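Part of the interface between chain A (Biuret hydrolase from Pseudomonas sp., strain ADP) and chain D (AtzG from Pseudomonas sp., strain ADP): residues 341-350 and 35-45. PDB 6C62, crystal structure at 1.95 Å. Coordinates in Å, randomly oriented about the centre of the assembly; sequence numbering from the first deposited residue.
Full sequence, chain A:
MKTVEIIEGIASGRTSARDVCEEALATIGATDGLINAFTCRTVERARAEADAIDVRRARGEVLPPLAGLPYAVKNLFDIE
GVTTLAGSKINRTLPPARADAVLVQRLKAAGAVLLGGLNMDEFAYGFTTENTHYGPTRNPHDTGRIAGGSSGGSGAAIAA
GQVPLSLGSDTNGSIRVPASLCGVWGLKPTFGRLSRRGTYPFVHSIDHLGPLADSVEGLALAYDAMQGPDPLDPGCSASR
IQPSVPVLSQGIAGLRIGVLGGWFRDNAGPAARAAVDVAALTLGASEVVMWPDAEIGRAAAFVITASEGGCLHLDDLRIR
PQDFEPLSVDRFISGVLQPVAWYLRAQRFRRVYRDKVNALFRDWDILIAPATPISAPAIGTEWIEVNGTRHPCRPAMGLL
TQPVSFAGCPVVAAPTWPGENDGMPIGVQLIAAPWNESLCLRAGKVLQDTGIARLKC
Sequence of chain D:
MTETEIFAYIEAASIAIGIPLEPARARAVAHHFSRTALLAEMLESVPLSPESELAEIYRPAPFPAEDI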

# COMPACT_ATOMS: atom_id res chain seq x y z
N ALA A 341 -3.78 1.09 -14.25
CA ALA A 341 -3.40 2.52 -14.15
C ALA A 341 -4.35 3.36 -13.29
O ALA A 341 -3.89 4.31 -12.59
CB ALA A 341 -3.32 3.11 -15.53
N TRP A 342 -5.65 3.02 -13.32
CA TRP A 342 -6.65 3.84 -12.57
C TRP A 342 -6.41 3.61 -11.09
O TRP A 342 -6.42 4.57 -10.29
CB TRP A 342 -8.06 3.41 -12.88
CG TRP A 342 -8.50 3.63 -14.28
CD1 TRP A 342 -7.81 4.24 -15.27
CD2 TRP A 342 -9.78 3.27 -14.83
NE1 TRP A 342 -8.58 4.25 -16.43
CE2 TRP A 342 -9.78 3.65 -16.18
CE3 TRP A 342 -10.94 2.69 -14.29
CZ2 TRP A 342 -10.91 3.48 -17.01
CZ3 TRP A 342 -12.03 2.46 -15.14
CH2 TRP A 342 -12.01 2.90 -16.47
N TYR A 343 -6.19 2.32 -10.73
CA TYR A 343 -5.93 1.98 -9.30
C TYR A 343 -4.69 2.70 -8.78
O TYR A 343 -4.67 3.29 -7.69
CB TYR A 343 -5.83 0.47 -9.15
CG TYR A 343 -5.59 0.04 -7.72
CD1 TYR A 343 -6.67 -0.08 -6.83
CD2 TYR A 343 -4.28 -0.12 -7.20
CE1 TYR A 343 -6.47 -0.36 -5.49
CE2 TYR A 343 -4.10 -0.46 -5.87
CZ TYR A 343 -5.19 -0.60 -5.02
OH TYR A 343 -5.03 -0.94 -3.69
N LEU A 344 -3.58 2.59 -9.52
CA LEU A 344 -2.31 3.20 -9.07
C LEU A 344 -2.41 4.73 -8.96
O LEU A 344 -1.92 5.33 -8.00
CB LEU A 344 -1.15 2.80 -10.00
CG LEU A 344 -0.83 1.31 -9.82
CD1 LEU A 344 0.05 0.78 -10.91
CD2 LEU A 344 -0.28 0.98 -8.42
N ARG A 345 -3.06 5.33 -9.94
CA ARG A 345 -3.28 6.75 -9.88
C ARG A 345 -4.09 7.20 -8.68
O ARG A 345 -3.75 8.19 -8.00
CB ARG A 345 -3.90 7.27 -11.17
CG ARG A 345 -3.87 8.79 -11.13
CD ARG A 345 -4.28 9.44 -12.42
NE ARG A 345 -3.07 9.73 -13.13
CZ ARG A 345 -2.38 10.86 -13.15
NH1 ARG A 345 -2.80 12.02 -12.68
NH2 ARG A 345 -1.26 10.82 -13.81
N ALA A 346 -5.15 6.44 -8.34
CA ALA A 346 -5.91 6.68 -7.14
C ALA A 346 -5.14 6.55 -5.86
O ALA A 346 -5.29 7.38 -4.94
CB ALA A 346 -7.17 5.79 -7.14
N GLN A 347 -4.29 5.53 -5.78
CA GLN A 347 -3.40 5.38 -4.61
C GLN A 347 -2.33 6.53 -4.49
O GLN A 347 -1.97 6.93 -3.39
CB GLN A 347 -2.73 4.02 -4.63
CG GLN A 347 -3.64 2.83 -4.31
CD GLN A 347 -4.11 2.78 -2.85
OE1 GLN A 347 -3.78 3.67 -2.07
NE2 GLN A 347 -4.93 1.73 -2.49
N ARG A 348 -1.88 7.04 -5.62
CA ARG A 348 -0.91 8.15 -5.62
C ARG A 348 -1.61 9.45 -5.27
O ARG A 348 -1.11 10.26 -4.48
CB ARG A 348 -0.18 8.24 -6.95
CG ARG A 348 0.76 7.10 -7.17
CD ARG A 348 1.37 6.94 -8.54
NE ARG A 348 2.23 8.06 -8.86
CZ ARG A 348 2.43 8.56 -10.08
NH1 ARG A 348 1.94 8.00 -11.15
NH2 ARG A 348 3.22 9.59 -10.24
N PHE A 349 -2.81 9.64 -5.82
CA PHE A 349 -3.66 10.77 -5.46
C PHE A 349 -3.97 10.75 -3.97
O PHE A 349 -4.03 11.79 -3.33
CB PHE A 349 -4.92 10.82 -6.30
CG PHE A 349 -5.95 11.79 -5.79
CD1 PHE A 349 -5.76 13.14 -5.99
CD2 PHE A 349 -7.02 11.37 -5.07
CE1 PHE A 349 -6.64 14.10 -5.47
CE2 PHE A 349 -7.93 12.32 -4.56
CZ PHE A 349 -7.74 13.68 -4.79
N ARG A 350 -4.19 9.57 -3.41
CA ARG A 350 -4.58 9.50 -2.01
C ARG A 350 -3.51 10.13 -1.06
O ARG A 350 -3.87 10.66 -0.03
CB ARG A 350 -4.87 8.04 -1.59
CG ARG A 350 -5.62 7.97 -0.27
CD ARG A 350 -5.92 6.57 0.15
NE ARG A 350 -6.99 6.50 1.13
CZ ARG A 350 -7.39 5.36 1.67
NH1 ARG A 350 -6.80 4.19 1.39
NH2 ARG A 350 -8.39 5.40 2.54
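Chain D (35-45) RTALLAEMLES

Chain D crosses this helix of chain A as a second helix: phi/psi values stay near -60/-40 from Arg D35 through Leu D43, and backbone bonds such as Ala D40 N to Thr D36 O (2.9 Å) repeat at i to i-4. The N-to-C directions differ by 48°, so the helices run broadly the same way, and their axes approach to 10.0 Å. Two CA pairs set the register, Trp A342 CA with Ala D40 CA at 6.0 Å and Ala A346 CA with Leu D43 CA at 7.0 Å.

Thr D36 (chi1 -51°, m) makes the first contact, its CG2 3.8 Å from CZ3 of Trp A342. Ala D37 CA lies 3.6 Å from Trp A342 CH2. Leu D38 points away and Leu D39 sideways, neither making contact. Ala D40 points toward chain A; its CB sits 3.4 Å from the centroid of the five-membered ring of Trp A342 and 10° off the ring normal, a CH-pi contact over one face.

Leu D43 (m, t) starts sideways, but its end turns in: CD1 lies 3.8 Å from Ala A346 CB, and CD2 4.4 Å from Phe A349 CD2. Leu D43 O accepts a weak hydrogen bond from Arg A345 NH1 (3.4 Å, 165°). At Glu D44, a water accepts from Trp A342 NE1 (3.0 Å) and donates to Glu D44 OE2 (3.2 Å).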

# COMPACT_ATOMS: atom_id res chain seq x y z
N ARG D 35 -19.48 4.57 -16.46
CA ARG D 35 -19.56 5.54 -15.34
C ARG D 35 -18.23 5.69 -14.60
O ARG D 35 -17.76 6.81 -14.31
CB ARG D 35 -20.69 5.16 -14.36
CG ARG D 35 -22.07 5.26 -15.03
CD ARG D 35 -23.24 4.93 -14.12
NE ARG D 35 -23.25 5.86 -12.99
CZ ARG D 35 -23.84 7.07 -13.00
NH1 ARG D 35 -24.49 7.54 -14.08
NH2 ARG D 35 -23.77 7.84 -11.90
N THR D 36 -17.60 4.57 -14.32
CA THR D 36 -16.29 4.57 -13.68
C THR D 36 -15.20 5.21 -14.54
O THR D 36 -14.33 5.91 -14.03
CB THR D 36 -15.87 3.14 -13.25
OG1 THR D 36 -16.94 2.54 -12.52
CG2 THR D 36 -14.61 3.21 -12.39
N ALA D 37 -15.25 5.00 -15.86
CA ALA D 37 -14.30 5.65 -16.76
C ALA D 37 -14.33 7.19 -16.66
O ALA D 37 -13.29 7.81 -16.75
CB ALA D 37 -14.54 5.18 -18.21
N LEU D 38 -15.50 7.78 -16.43
CA LEU D 38 -15.61 9.23 -16.22
C LEU D 38 -14.90 9.66 -14.93
O LEU D 38 -14.18 10.68 -14.89
CB LEU D 38 -17.03 9.71 -16.18
CG LEU D 38 -17.78 9.59 -17.51
CD1 LEU D 38 -19.27 9.79 -17.27
CD2 LEU D 38 -17.22 10.56 -18.56
N LEU D 39 -15.06 8.85 -13.89
CA LEU D 39 -14.34 9.10 -12.63
C LEU D 39 -12.83 9.01 -12.79
O LEU D 39 -12.07 9.86 -12.28
CB LEU D 39 -14.83 8.14 -11.53
CG LEU D 39 -16.32 8.21 -11.20
CD1 LEU D 39 -16.73 7.24 -10.13
CD2 LEU D 39 -16.76 9.63 -10.80
N ALA D 40 -12.37 8.02 -13.54
CA ALA D 40 -10.95 7.82 -13.71
C ALA D 40 -10.33 8.98 -14.48
O ALA D 40 -9.18 9.39 -14.24
CB ALA D 40 -10.69 6.52 -14.43
N GLU D 41 -11.09 9.47 -15.48
CA GLU D 41 -10.73 10.60 -16.29
C GLU D 41 -10.50 11.83 -15.39
O GLU D 41 -9.57 12.54 -15.57
CB GLU D 41 -11.91 10.90 -17.22
CG GLU D 41 -11.79 11.45 -18.62
CD GLU D 41 -13.19 11.31 -19.34
OE1 GLU D 41 -14.10 12.15 -19.09
OE2 GLU D 41 -13.43 10.29 -20.09
N MET D 42 -11.33 12.05 -14.40
CA MET D 42 -11.13 13.13 -13.46
C MET D 42 -9.87 12.98 -12.64
O MET D 42 -9.23 13.97 -12.32
CB MET D 42 -12.25 13.14 -12.45
CG MET D 42 -13.55 13.64 -12.96
SD MET D 42 -14.75 13.34 -11.64
CE MET D 42 -16.13 13.46 -12.73
N LEU D 43 -9.54 11.77 -12.25
CA LEU D 43 -8.27 11.52 -11.57
C LEU D 43 -7.08 11.92 -12.41
O LEU D 43 -6.06 12.37 -11.89
CB LEU D 43 -8.05 10.02 -11.26
CG LEU D 43 -8.84 9.20 -10.24
CD1 LEU D 43 -8.28 7.77 -10.24
CD2 LEU D 43 -8.72 9.82 -8.87
N GLU D 44 -7.18 11.71 -13.72
CA GLU D 44 -6.08 12.05 -14.65
C GLU D 44 -5.82 13.54 -14.75
O GLU D 44 -4.75 13.90 -15.16
CB GLU D 44 -6.26 11.45 -16.03
CG GLU D 44 -6.10 9.93 -16.01
CD GLU D 44 -6.09 9.27 -17.40
OE1 GLU D 44 -6.19 10.00 -18.42
OE2 GLU D 44 -5.97 8.01 -17.45
N SER D 45 -6.76 14.38 -14.33
CA SER D 45 -6.58 15.83 -14.26
C SER D 45 -5.67 16.29 -13.14
O SER D 45 -5.18 17.41 -13.17
CB SER D 45 -7.97 16.55 -14.13
OG SER D 45 -8.46 16.59 -12.76
O HOH W 1 -8.42 6.29 -18.57